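Local coordinates for pilin (Streptococcus pyogenes serotype M1, PDB 3B2M), which forms the backbone of the streptococcal pilus, its subunits stacked head to tail and covalently joined, for adhesion to host cells, aggregation and biofilm formation, at residues L19-N24 and V149-K154; A32-T37 and S73-S78; V59-P64 and A83-S88. The protein carries 1 engineered substitution. All blocks are in the same frame, centred on the assembly; numbering follows the deposited sequence. Where two conformers were deposited one is given.

Contact 1. Residues L19-N24 and V149-K154; sequences LTVTKN and VPIQFK
The first and last strands of the N-terminal isopeptide-bearing domain pair in parallel here, 19-24 beside 151-154. The ladder runs through T22 N to I151 O (2.8 Å), F153 N to T22 O and N24 N to F153 O. On the inward face lie V21, K23, I151 and F153. V21 CG1 meets the edge of the F153 ring in its plane, 3.8 Å from F153 CD2, and L19 crosses the end of I151 at about a right angle, both L19 methyls closing on I151 CD1, the CD1-CD1 pair tight at 3.4 Å. K23, with CG anti to its backbone N (chi1 -178°), carries its chain into the same interior. There NZ is covalently joined to CG of N155, the residue after the segment, and hydrogen-bonded to OE2 of E104, the residue that autocatalyses this isopeptide. The link thus ties together the two strands already zipped by the ladder. T22, N24 and Q152 lie on the other face, where T22 CB packs 3.7 Å from Q152 CG, the two side chains side by side and pointing the same way. Beside them a water bridges the strands, 2.6 Å from T22 OG1 and donating to I151 O at 2.9 Å.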
ATOM      1  N   LEU A  19      -2.026  18.354  17.590  1.00 64.91           N
ATOM      2  CA  LEU A  19      -2.739  18.128  16.327  1.00 63.74           C
ATOM      3  C   LEU A  19      -2.559  16.688  15.854  1.00 62.66           C
ATOM      4  O   LEU A  19      -1.438  16.215  15.676  1.00 62.24           O
ATOM      5  CB  LEU A  19      -2.231  19.094  15.258  1.00 63.78           C
ATOM      6  CG  LEU A  19      -2.718  18.997  13.816  1.00 63.73           C
ATOM      7  CD1 LEU A  19      -4.175  19.436  13.688  1.00 63.90           C
ATOM      8  CD2 LEU A  19      -1.810  19.862  12.955  1.00 64.13           C
ATOM      9  N   THR A  20      -3.675  16.002  15.657  1.00 61.67           N
ATOM     10  CA  THR A  20      -3.661  14.629  15.183  1.00 60.74           C
ATOM     11  C   THR A  20      -3.573  14.617  13.662  1.00 59.94           C
ATOM     12  O   THR A  20      -4.241  15.386  12.996  1.00 59.68           O
ATOM     13  CB  THR A  20      -4.914  13.894  15.673  1.00 60.87           C
ATOM     14  OG1 THR A  20      -4.952  13.957  17.102  1.00 61.85           O
ATOM     15  CG2 THR A  20      -4.912  12.431  15.255  1.00 61.18           C
ATOM     16  N   VAL A  21      -2.710  13.767  13.130  1.00 59.39           N
ATOM     17  CA  VAL A  21      -2.636  13.533  11.696  1.00 59.50           C
ATOM     18  C   VAL A  21      -3.100  12.100  11.516  1.00 59.91           C
ATOM     19  O   VAL A  21      -2.658  11.203  12.244  1.00 60.42           O
ATOM     20  CB  VAL A  21      -1.184  13.704  11.125  1.00 59.67           C
ATOM     21  CG1 VAL A  21      -1.126  13.349   9.650  1.00 58.54           C
ATOM     22  CG2 VAL A  21      -0.656  15.138  11.328  1.00 57.72           C
ATOM     23  N   THR A  22      -3.994  11.893  10.557  1.00 58.98           N
ATOM     24  CA  THR A  22      -4.516  10.579  10.284  1.00 59.28           C
ATOM     25  C   THR A  22      -4.034  10.029   8.937  1.00 59.22           C
ATOM     26  O   THR A  22      -4.068  10.711   7.916  1.00 58.40           O
ATOM     27  CB  THR A  22      -6.062  10.583  10.349  1.00 59.40           C
ATOM     28  OG1 THR A  22      -6.478  10.984  11.668  1.00 60.67           O
ATOM     29  CG2 THR A  22      -6.618   9.233  10.034  1.00 58.74           C
ATOM     30  N   LYS A  23      -3.590   8.780   8.948  1.00 59.86           N
ATOM     31  CA  LYS A  23      -3.238   8.082   7.721  1.00 60.36           C
ATOM     32  C   LYS A  23      -4.265   7.041   7.386  1.00 61.42           C
ATOM     33  O   LYS A  23      -4.546   6.146   8.184  1.00 61.21           O
ATOM     34  CB  LYS A  23      -1.880   7.399   7.855  1.00 60.28           C
ATOM     35  CG  LYS A  23      -1.407   6.690   6.602  1.00 59.17           C
ATOM     36  CD  LYS A  23      -1.141   7.662   5.468  1.00 58.88           C
ATOM     37  CE  LYS A  23      -0.967   6.916   4.177  1.00 58.76           C
ATOM     38  NZ  LYS A  23      -0.492   7.746   3.048  1.00 57.41           N
ATOM     39  N   ASN A  24      -4.818   7.154   6.186  1.00 62.57           N
ATOM     40  CA  ASN A  24      -5.672   6.121   5.656  1.00 63.62           C
ATOM     41  C   ASN A  24      -4.947   5.434   4.501  1.00 63.53           C
ATOM     42  O   ASN A  24      -4.567   6.071   3.514  1.00 63.05           O
ATOM     43  CB  ASN A  24      -7.027   6.702   5.195  1.00 64.86           C
ATOM     44  CG  ASN A  24      -7.924   7.171   6.376  1.00 67.76           C
ATOM     45  OD1 ASN A  24      -8.346   6.362   7.207  1.00 72.34           O
ATOM     46  ND2 ASN A  24      -8.243   8.474   6.416  1.00 69.21           N
ATOM     47  N   VAL A 149     -11.167  20.838   8.111  1.00 61.15           N
ATOM     48  CA  VAL A 149     -11.260  19.380   8.083  1.00 61.10           C
ATOM     49  C   VAL A 149     -10.172  18.768   8.969  1.00 61.51           C
ATOM     50  O   VAL A 149      -9.115  19.393   9.172  1.00 60.79           O
ATOM     51  CB  VAL A 149     -11.093  18.811   6.628  1.00 60.89           C
ATOM     52  CG1 VAL A 149     -12.339  19.094   5.763  1.00 59.58           C
ATOM     53  CG2 VAL A 149      -9.808  19.354   5.956  1.00 60.04           C
ATOM     54  N   PRO A 150     -10.417  17.543   9.490  1.00 62.03           N
ATOM     55  CA  PRO A 150      -9.331  16.847  10.190  1.00 62.19           C
ATOM     56  C   PRO A 150      -8.198  16.611   9.203  1.00 62.35           C
ATOM     57  O   PRO A 150      -8.444  16.463   8.016  1.00 62.25           O
ATOM     58  CB  PRO A 150      -9.958  15.509  10.595  1.00 62.39           C
ATOM     59  CG  PRO A 150     -11.454  15.737  10.557  1.00 62.84           C
ATOM     60  CD  PRO A 150     -11.678  16.769   9.487  1.00 61.97           C
ATOM     61  N   ILE A 151      -6.962  16.624   9.668  1.00 62.36           N
ATOM     62  CA  ILE A 151      -5.863  16.364   8.763  1.00 63.10           C
ATOM     63  C   ILE A 151      -5.720  14.860   8.534  1.00 63.56           C
ATOM     64  O   ILE A 151      -5.319  14.111   9.438  1.00 63.84           O
ATOM     65  CB  ILE A 151      -4.551  16.993   9.249  1.00 63.11           C
ATOM     66  CG1 ILE A 151      -4.681  18.508   9.137  1.00 63.93           C
ATOM     67  CG2 ILE A 151      -3.403  16.514   8.401  1.00 62.51           C
ATOM     68  CD1 ILE A 151      -4.259  19.209  10.335  1.00 65.14           C
ATOM     69  N   GLN A 152      -6.089  14.452   7.321  1.00 63.09           N
ATOM     70  CA  GLN A 152      -5.981  13.065   6.898  0.50 62.98           C
ATOM     71  C   GLN A 152      -5.214  12.980   5.579  1.00 62.74           C
ATOM     72  O   GLN A 152      -5.426  13.794   4.660  1.00 63.24           O
ATOM     73  CB  GLN A 152      -7.375  12.420   6.751  0.50 62.77           C
ATOM     74  CG  GLN A 152      -8.240  12.476   8.011  0.50 62.55           C
ATOM     75  CD  GLN A 152      -9.504  11.629   7.910  0.50 63.50           C
ATOM     76  OE1 GLN A 152      -9.439  10.394   7.769  0.50 62.11           O
ATOM     77  NE2 GLN A 152     -10.668  12.288   7.987  0.50 62.51           N
ATOM     78  N   PHE A 153      -4.310  12.014   5.498  1.00 61.48           N
ATOM     79  CA  PHE A 153      -3.627  11.708   4.248  1.00 60.68           C
ATOM     80  C   PHE A 153      -4.035  10.314   3.795  1.00 60.46           C
ATOM     81  O   PHE A 153      -4.133   9.374   4.604  1.00 59.38           O
ATOM     82  CB  PHE A 153      -2.113  11.773   4.383  1.00 59.75           C
ATOM     83  CG  PHE A 153      -1.580  13.167   4.596  1.00 59.78           C
ATOM     84  CD1 PHE A 153      -1.328  14.006   3.516  1.00 57.88           C
ATOM     85  CD2 PHE A 153      -1.314  13.631   5.878  1.00 58.26           C
ATOM     86  CE1 PHE A 153      -0.837  15.268   3.701  1.00 59.40           C
ATOM     87  CE2 PHE A 153      -0.793  14.898   6.074  1.00 58.99           C
ATOM     88  CZ  PHE A 153      -0.559  15.722   4.982  1.00 59.62           C
ATOM     89  N   LYS A 154      -4.245  10.199   2.489  1.00 60.73           N
ATOM     90  CA  LYS A 154      -4.818   9.004   1.888  1.00 61.91           C
ATOM     91  C   LYS A 154      -3.859   8.498   0.836  1.00 61.60           C
ATOM     92  O   LYS A 154      -3.690   9.110  -0.235  1.00 62.46           O
ATOM     93  CB  LYS A 154      -6.196   9.300   1.282  1.00 61.27           C
ATOM     94  CG  LYS A 154      -6.904   8.048   0.743  1.00 62.28           C
ATOM     95  CD  LYS A 154      -8.368   8.299   0.370  1.00 64.33           C
ATOM     96  CE  LYS A 154      -8.550   9.220  -0.842  1.00 70.04           C
ATOM     97  NZ  LYS A 154      -9.965   9.143  -1.367  1.00 71.60           N
TER
HETATM   98  O   HOH W   1      -7.099  13.543  11.623  1.00 44.10           O

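Contact 2. Residues A32-T37 and S73-S78; sequences ALIPNT and SDKGGS
Only van der Waals contact joins the two segments, with I34 and K75 at its centre. The CA-CB bond of I34 heads toward 73-78: CG1 lies against the backbone of K75, 3.7 Å from K75 CA, and also 3.9 Å from K75 CB. The other branch, CG2, comes to 4.2 Å from D74 CB, where the two side chains cross at about a right angle. The aliphatic part of K75 runs past the carbonyl of A32, with CG, CD and CE all at 3.6 to 3.7 Å from A32 O. Its extended chain, starting with CG anti to the backbone N (chi1 -168°), is what lets three successive carbons pass the same oxygen, and NZ then arrives beside L33 CD1. The setting is a pair of loops in the all-beta N-terminal domain: 32-37 lies in the loop between strands 18-27 and 37-45, while 73-78 lies in the loop between strands 65-70 and 80-86 and makes a type II beta turn from D74 to G77, closed by G77 N to D74 O (2.9 Å). Polar anchoring comes from residues flanking the two segments and from strand 80-86. K75 NZ is hydrogen-bonded to N31 O, just ahead of A32. D74 divides its carboxylate, OD2 accepting from T71 N and OD1 forming a salt bridge with K81.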
ATOM      1  N   ALA A  32      -5.412  -7.145  -0.354  1.00 53.46           N
ATOM      2  CA  ALA A  32      -3.975  -6.841  -0.489  1.00 54.36           C
ATOM      3  C   ALA A  32      -3.208  -7.126   0.782  1.00 55.10           C
ATOM      4  O   ALA A  32      -3.741  -6.977   1.892  1.00 55.51           O
ATOM      5  CB  ALA A  32      -3.749  -5.385  -0.910  1.00 53.21           C
ATOM      6  N   LEU A  33      -1.950  -7.525   0.610  1.00 56.34           N
ATOM      7  CA  LEU A  33      -0.981  -7.575   1.714  1.00 56.85           C
ATOM      8  C   LEU A  33      -0.488  -6.175   2.025  1.00 57.29           C
ATOM      9  O   LEU A  33      -0.378  -5.337   1.112  1.00 57.22           O
ATOM     10  CB  LEU A  33       0.224  -8.430   1.311  1.00 57.45           C
ATOM     11  CG  LEU A  33       0.081  -9.957   1.303  1.00 57.31           C
ATOM     12  CD1 LEU A  33      -0.852 -10.454   0.194  1.00 57.63           C
ATOM     13  CD2 LEU A  33       1.470 -10.547   1.128  1.00 54.90           C
ATOM     14  N   ILE A  34      -0.147  -5.941   3.297  1.00 57.11           N
ATOM     15  CA  ILE A  34       0.240  -4.627   3.776  1.00 56.46           C
ATOM     16  C   ILE A  34       1.759  -4.587   3.902  1.00 57.04           C
ATOM     17  O   ILE A  34       2.327  -5.403   4.610  1.00 57.67           O
ATOM     18  CB  ILE A  34      -0.413  -4.325   5.157  1.00 56.87           C
ATOM     19  CG1 ILE A  34      -1.956  -4.450   5.107  1.00 56.48           C
ATOM     20  CG2 ILE A  34       0.052  -2.976   5.738  1.00 54.29           C
ATOM     21  CD1 ILE A  34      -2.671  -3.630   4.048  1.00 56.02           C
ATOM     22  N   PRO A  35       2.428  -3.643   3.207  1.00 57.05           N
ATOM     23  CA  PRO A  35       3.890  -3.618   3.280  1.00 57.07           C
ATOM     24  C   PRO A  35       4.385  -3.047   4.604  1.00 57.22           C
ATOM     25  O   PRO A  35       3.699  -2.236   5.245  1.00 56.43           O
ATOM     26  CB  PRO A  35       4.276  -2.678   2.136  1.00 57.07           C
ATOM     27  CG  PRO A  35       3.120  -1.749   2.028  1.00 57.04           C
ATOM     28  CD  PRO A  35       1.905  -2.558   2.358  1.00 56.78           C
ATOM     29  N   ASN A  36       5.576  -3.488   5.000  1.00 57.99           N
ATOM     30  CA  ASN A  36       6.274  -2.911   6.123  1.00 58.18           C
ATOM     31  C   ASN A  36       6.851  -1.572   5.707  1.00 58.93           C
ATOM     32  O   ASN A  36       7.785  -1.522   4.889  1.00 58.74           O
ATOM     33  CB  ASN A  36       7.396  -3.837   6.572  1.00 58.18           C
ATOM     34  CG  ASN A  36       6.892  -5.188   6.969  1.00 56.28           C
ATOM     35  OD1 ASN A  36       6.161  -5.322   7.931  1.00 57.06           O
ATOM     36  ND2 ASN A  36       7.268  -6.194   6.222  1.00 54.52           N
ATOM     37  N   THR A  37       6.305  -0.498   6.274  1.00 58.91           N
ATOM     38  CA  THR A  37       6.738   0.846   5.915  1.00 60.12           C
ATOM     39  C   THR A  37       6.205   1.950   6.843  1.00 60.52           C
ATOM     40  O   THR A  37       5.230   1.765   7.578  1.00 60.59           O
ATOM     41  CB  THR A  37       6.334   1.191   4.440  1.00 60.44           C
ATOM     42  OG1 THR A  37       7.088   2.324   3.973  1.00 61.70           O
ATOM     43  CG2 THR A  37       4.824   1.472   4.318  1.00 59.20           C
ATOM     44  N   SER A  73       1.390  -7.522   9.510  1.00 60.86           N
ATOM     45  CA  SER A  73       0.381  -8.001  10.466  1.00 62.06           C
ATOM     46  C   SER A  73      -0.835  -7.089  10.618  1.00 62.30           C
ATOM     47  O   SER A  73      -1.801  -7.458  11.284  1.00 62.76           O
ATOM     48  CB  SER A  73       1.018  -8.231  11.838  1.00 61.83           C
ATOM     49  OG  SER A  73       1.568  -7.016  12.311  1.00 63.75           O
ATOM     50  N   ASP A  74      -0.778  -5.903  10.017  1.00 62.91           N
ATOM     51  CA  ASP A  74      -1.913  -4.980   9.974  1.00 63.35           C
ATOM     52  C   ASP A  74      -3.008  -5.434   9.019  1.00 63.85           C
ATOM     53  O   ASP A  74      -4.106  -4.871   9.016  1.00 64.24           O
ATOM     54  CB  ASP A  74      -1.458  -3.585   9.563  1.00 63.20           C
ATOM     55  CG  ASP A  74      -0.747  -2.866  10.671  1.00 63.94           C
ATOM     56  OD1 ASP A  74      -1.266  -2.879  11.804  1.00 65.83           O
ATOM     57  OD2 ASP A  74       0.337  -2.299  10.421  1.00 63.01           O
ATOM     58  N   LYS A  75      -2.706  -6.435   8.202  1.00 64.20           N
ATOM     59  CA  LYS A  75      -3.666  -6.946   7.247  1.00 64.87           C
ATOM     60  C   LYS A  75      -4.899  -7.476   7.973  1.00 65.27           C
ATOM     61  O   LYS A  75      -4.785  -8.225   8.958  1.00 64.77           O
ATOM     62  CB  LYS A  75      -3.047  -8.031   6.360  1.00 64.66           C
ATOM     63  CG  LYS A  75      -3.913  -8.377   5.163  1.00 65.86           C
ATOM     64  CD  LYS A  75      -3.484  -9.647   4.471  1.00 68.11           C
ATOM     65  CE  LYS A  75      -4.569 -10.080   3.496  1.00 70.14           C
ATOM     66  NZ  LYS A  75      -4.112 -11.130   2.554  1.00 71.83           N
ATOM     67  N   GLY A  76      -6.063  -7.067   7.470  1.00 65.73           N
ATOM     68  CA  GLY A  76      -7.353  -7.416   8.052  1.00 66.83           C
ATOM     69  C   GLY A  76      -7.846  -6.346   9.013  1.00 67.75           C
ATOM     70  O   GLY A  76      -9.033  -6.304   9.346  1.00 67.84           O
ATOM     71  N   GLY A  77      -6.923  -5.492   9.462  1.00 68.34           N
ATOM     72  CA  GLY A  77      -7.216  -4.410  10.400  1.00 68.89           C
ATOM     73  C   GLY A  77      -7.958  -3.278   9.720  1.00 69.59           C
ATOM     74  O   GLY A  77      -8.612  -3.491   8.684  1.00 69.46           O
ATOM     75  N   SER A  78      -7.858  -2.078  10.296  1.00 69.93           N
ATOM     76  CA  SER A  78      -8.543  -0.908   9.753  1.00 70.34           C
ATOM     77  C   SER A  78      -7.677  -0.154   8.742  1.00 70.55           C
ATOM     78  O   SER A  78      -8.197   0.560   7.884  1.00 71.48           O
ATOM     79  CB  SER A  78      -9.033   0.032  10.869  1.00 70.67           C
ATOM     80  OG  SER A  78      -7.992   0.831  11.419  1.00 70.05           O
TER

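Contact 3. Residues V59-P64 and A83-S88; sequences VALNTP and AEFDFS
L61 reaches across to F87 and F85, and the two rings receive it differently. Against F87 the leucine side chain crosses at about a right angle. L61 CD1 touches F87 CE1 at 3.5 Å, while CD2 lies over one face of the ring. The same CD2 comes within 3.7 Å of D86 O and stands obliquely to the F85 ring, 4.3 Å from F85 CD1, so the CD2 branch borders both rings. With CG anti to the carbonyl carbon (chi1 -87°), L61 sends both methyls toward segment 83-88. The F85 ring in turn meets the backbone of the loop: T63 O approaches its edge near the ring plane, and P64 O lies 3.7 Å from F85 CE1 at a slant. Beyond the rings the strand end is shaped by D86, whose OD1 accepts from S88 N (3.0 Å) in an Asx turn; S88 OG adds a second bond from the same face of the carboxylate. I43 of strand 37-45 touches L61 and both phenylalanines, and Y100 meets the F87 ring edge-to-face. The loop before strand 65-70 thus closes over the hydrophobic core beside strand 80-86, as loops do at the edge of a beta sandwich.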
ATOM      1  N   VAL A  59       5.908  29.391  14.385  1.00 56.72           N
ATOM      2  CA  VAL A  59       7.189  29.193  15.074  1.00 56.63           C
ATOM      3  C   VAL A  59       7.587  27.720  14.894  1.00 56.64           C
ATOM      4  O   VAL A  59       6.833  26.803  15.260  1.00 55.77           O
ATOM      5  CB  VAL A  59       7.114  29.576  16.564  1.00 56.51           C
ATOM      6  CG1 VAL A  59       8.508  29.491  17.238  1.00 56.80           C
ATOM      7  CG2 VAL A  59       6.559  30.981  16.712  1.00 57.07           C
ATOM      8  N   ALA A  60       8.762  27.521  14.299  1.00 56.79           N
ATOM      9  CA  ALA A  60       9.298  26.202  13.988  1.00 56.97           C
ATOM     10  C   ALA A  60       9.316  25.325  15.232  1.00 57.26           C
ATOM     11  O   ALA A  60       9.743  25.764  16.314  1.00 57.34           O
ATOM     12  CB  ALA A  60      10.699  26.334  13.408  1.00 57.21           C
ATOM     13  N   LEU A  61       8.809  24.108  15.079  1.00 57.50           N
ATOM     14  CA  LEU A  61       8.800  23.112  16.145  1.00 57.77           C
ATOM     15  C   LEU A  61      10.177  22.488  16.289  1.00 58.23           C
ATOM     16  O   LEU A  61      10.945  22.432  15.325  1.00 57.70           O
ATOM     17  CB  LEU A  61       7.787  22.019  15.844  1.00 57.33           C
ATOM     18  CG  LEU A  61       6.315  22.190  16.263  1.00 58.12           C
ATOM     19  CD1 LEU A  61       5.617  23.357  15.588  1.00 55.38           C
ATOM     20  CD2 LEU A  61       5.551  20.903  15.990  1.00 57.41           C
ATOM     21  N   ASN A  62      10.476  22.014  17.496  1.00 59.29           N
ATOM     22  CA  ASN A  62      11.727  21.298  17.767  1.00 60.09           C
ATOM     23  C   ASN A  62      11.741  19.936  17.086  1.00 60.12           C
ATOM     24  O   ASN A  62      12.794  19.454  16.671  1.00 60.38           O
ATOM     25  CB  ASN A  62      11.961  21.137  19.270  1.00 59.95           C
ATOM     26  CG  ASN A  62      13.009  22.079  19.795  1.00 62.30           C
ATOM     27  OD1 ASN A  62      14.092  21.650  20.188  1.00 64.05           O
ATOM     28  ND2 ASN A  62      12.708  23.382  19.791  1.00 63.27           N
ATOM     29  N   THR A  63      10.562  19.327  16.979  1.00 60.28           N
ATOM     30  CA  THR A  63      10.383  18.035  16.316  1.00 60.15           C
ATOM     31  C   THR A  63       9.281  18.142  15.234  1.00 60.14           C
ATOM     32  O   THR A  63       8.128  17.752  15.463  1.00 59.38           O
ATOM     33  CB  THR A  63      10.097  16.925  17.357  1.00 60.11           C
ATOM     34  OG1 THR A  63      11.131  16.940  18.346  1.00 62.61           O
ATOM     35  CG2 THR A  63      10.089  15.559  16.720  1.00 60.58           C
ATOM     36  N   PRO A  64       9.654  18.661  14.045  1.00 60.07           N
ATOM     37  CA  PRO A  64       8.759  19.020  12.956  1.00 60.10           C
ATOM     38  C   PRO A  64       8.350  17.853  12.051  1.00 60.44           C
ATOM     39  O   PRO A  64       7.700  18.070  11.034  1.00 59.03           O
ATOM     40  CB  PRO A  64       9.609  19.993  12.148  1.00 60.01           C
ATOM     41  CG  PRO A  64      10.926  19.450  12.273  1.00 60.16           C
ATOM     42  CD  PRO A  64      11.048  18.954  13.680  1.00 59.80           C
ATOM     43  N   ALA A  83      -0.833   9.804  14.009  1.00 60.16           N
ATOM     44  CA  ALA A  83       0.288  10.433  14.688  1.00 60.46           C
ATOM     45  C   ALA A  83      -0.200  11.790  15.194  1.00 60.65           C
ATOM     46  O   ALA A  83      -1.342  12.164  14.960  1.00 60.51           O
ATOM     47  CB  ALA A  83       1.459  10.593  13.736  1.00 59.95           C
ATOM     48  N   GLU A  84       0.671  12.529  15.866  1.00 61.43           N
ATOM     49  CA  GLU A  84       0.303  13.789  16.486  1.00 62.34           C
ATOM     50  C   GLU A  84       1.475  14.770  16.425  1.00 62.60           C
ATOM     51  O   GLU A  84       2.618  14.358  16.546  1.00 62.19           O
ATOM     52  CB  GLU A  84       0.000  13.485  17.937  1.00 62.84           C
ATOM     53  CG  GLU A  84      -0.991  14.361  18.606  1.00 65.81           C
ATOM     54  CD  GLU A  84      -1.333  13.801  19.971  1.00 70.65           C
ATOM     55  OE1 GLU A  84      -0.385  13.546  20.750  1.00 72.35           O
ATOM     56  OE2 GLU A  84      -2.539  13.602  20.260  1.00 72.01           O
ATOM     57  N   PHE A  85       1.196  16.057  16.219  1.00 62.97           N
ATOM     58  CA  PHE A  85       2.194  17.102  16.454  1.00 63.29           C
ATOM     59  C   PHE A  85       1.912  17.773  17.797  1.00 63.98           C
ATOM     60  O   PHE A  85       0.758  18.074  18.104  1.00 64.18           O
ATOM     61  CB  PHE A  85       2.139  18.179  15.368  1.00 63.00           C
ATOM     62  CG  PHE A  85       2.653  17.733  14.028  1.00 63.90           C
ATOM     63  CD1 PHE A  85       4.007  17.473  13.839  1.00 61.35           C
ATOM     64  CD2 PHE A  85       1.773  17.582  12.947  1.00 63.74           C
ATOM     65  CE1 PHE A  85       4.483  17.067  12.604  1.00 63.02           C
ATOM     66  CE2 PHE A  85       2.250  17.173  11.705  1.00 63.86           C
ATOM     67  CZ  PHE A  85       3.614  16.923  11.535  1.00 61.62           C
ATOM     68  N   ASP A  86       2.963  18.023  18.582  1.00 64.38           N
ATOM     69  CA  ASP A  86       2.810  18.681  19.884  1.00 64.73           C
ATOM     70  C   ASP A  86       3.278  20.139  19.845  1.00 64.20           C
ATOM     71  O   ASP A  86       4.425  20.431  19.509  1.00 63.98           O
ATOM     72  CB  ASP A  86       3.551  17.889  20.973  1.00 65.28           C
ATOM     73  CG  ASP A  86       3.213  18.360  22.400  1.00 67.81           C
ATOM     74  OD1 ASP A  86       2.360  19.265  22.584  1.00 70.72           O
ATOM     75  OD2 ASP A  86       3.809  17.815  23.354  1.00 69.74           O
ATOM     76  N   PHE A  87       2.375  21.048  20.182  1.00 64.02           N
ATOM     77  CA  PHE A  87       2.676  22.479  20.222  1.00 63.52           C
ATOM     78  C   PHE A  87       2.825  23.047  21.635  1.00 63.67           C
ATOM     79  O   PHE A  87       2.874  24.264  21.803  1.00 63.95           O
ATOM     80  CB  PHE A  87       1.564  23.257  19.525  1.00 63.22           C
ATOM     81  CG  PHE A  87       1.554  23.114  18.046  1.00 62.86           C
ATOM     82  CD1 PHE A  87       2.231  24.030  17.252  1.00 61.21           C
ATOM     83  CD2 PHE A  87       0.854  22.070  17.436  1.00 61.94           C
ATOM     84  CE1 PHE A  87       2.220  23.906  15.876  1.00 61.03           C
ATOM     85  CE2 PHE A  87       0.839  21.939  16.065  1.00 61.73           C
ATOM     86  CZ  PHE A  87       1.530  22.868  15.282  1.00 61.98           C
ATOM     87  N   SER A  88       2.889  22.194  22.651  1.00 63.89           N
ATOM     88  CA  SER A  88       2.931  22.683  24.043  1.00 64.33           C
ATOM     89  C   SER A  88       4.262  23.336  24.468  1.00 64.15           C
ATOM     90  O   SER A  88       4.271  24.199  25.347  1.00 63.93           O
ATOM     91  CB  SER A  88       2.536  21.578  25.026  1.00 64.59           C
ATOM     92  OG  SER A  88       3.393  20.456  24.907  1.00 66.18           O
TER

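From the N terminus the chain enters strand 18-27, which contributes one half of contact 1; the other half arrives only with 149-154, so this contact closes the long loop that holds both others. Segment 32-37 follows, then 59-64, then 73-78 and 83-88: contacts 2 and 3 therefore interlock, each closing a shorter loop that the other interrupts. The 83-86 half of contact 3 neighbours the 19-24 half of contact 1 in one sheet, where strand 18-27 pairs with strand 80-86 through L19 O to F85 N (2.7 Å) and V21 N to A83 O. Contact 2 stands apart, its centre about 28 Å from that of contact 3, joining loops beside the second domain.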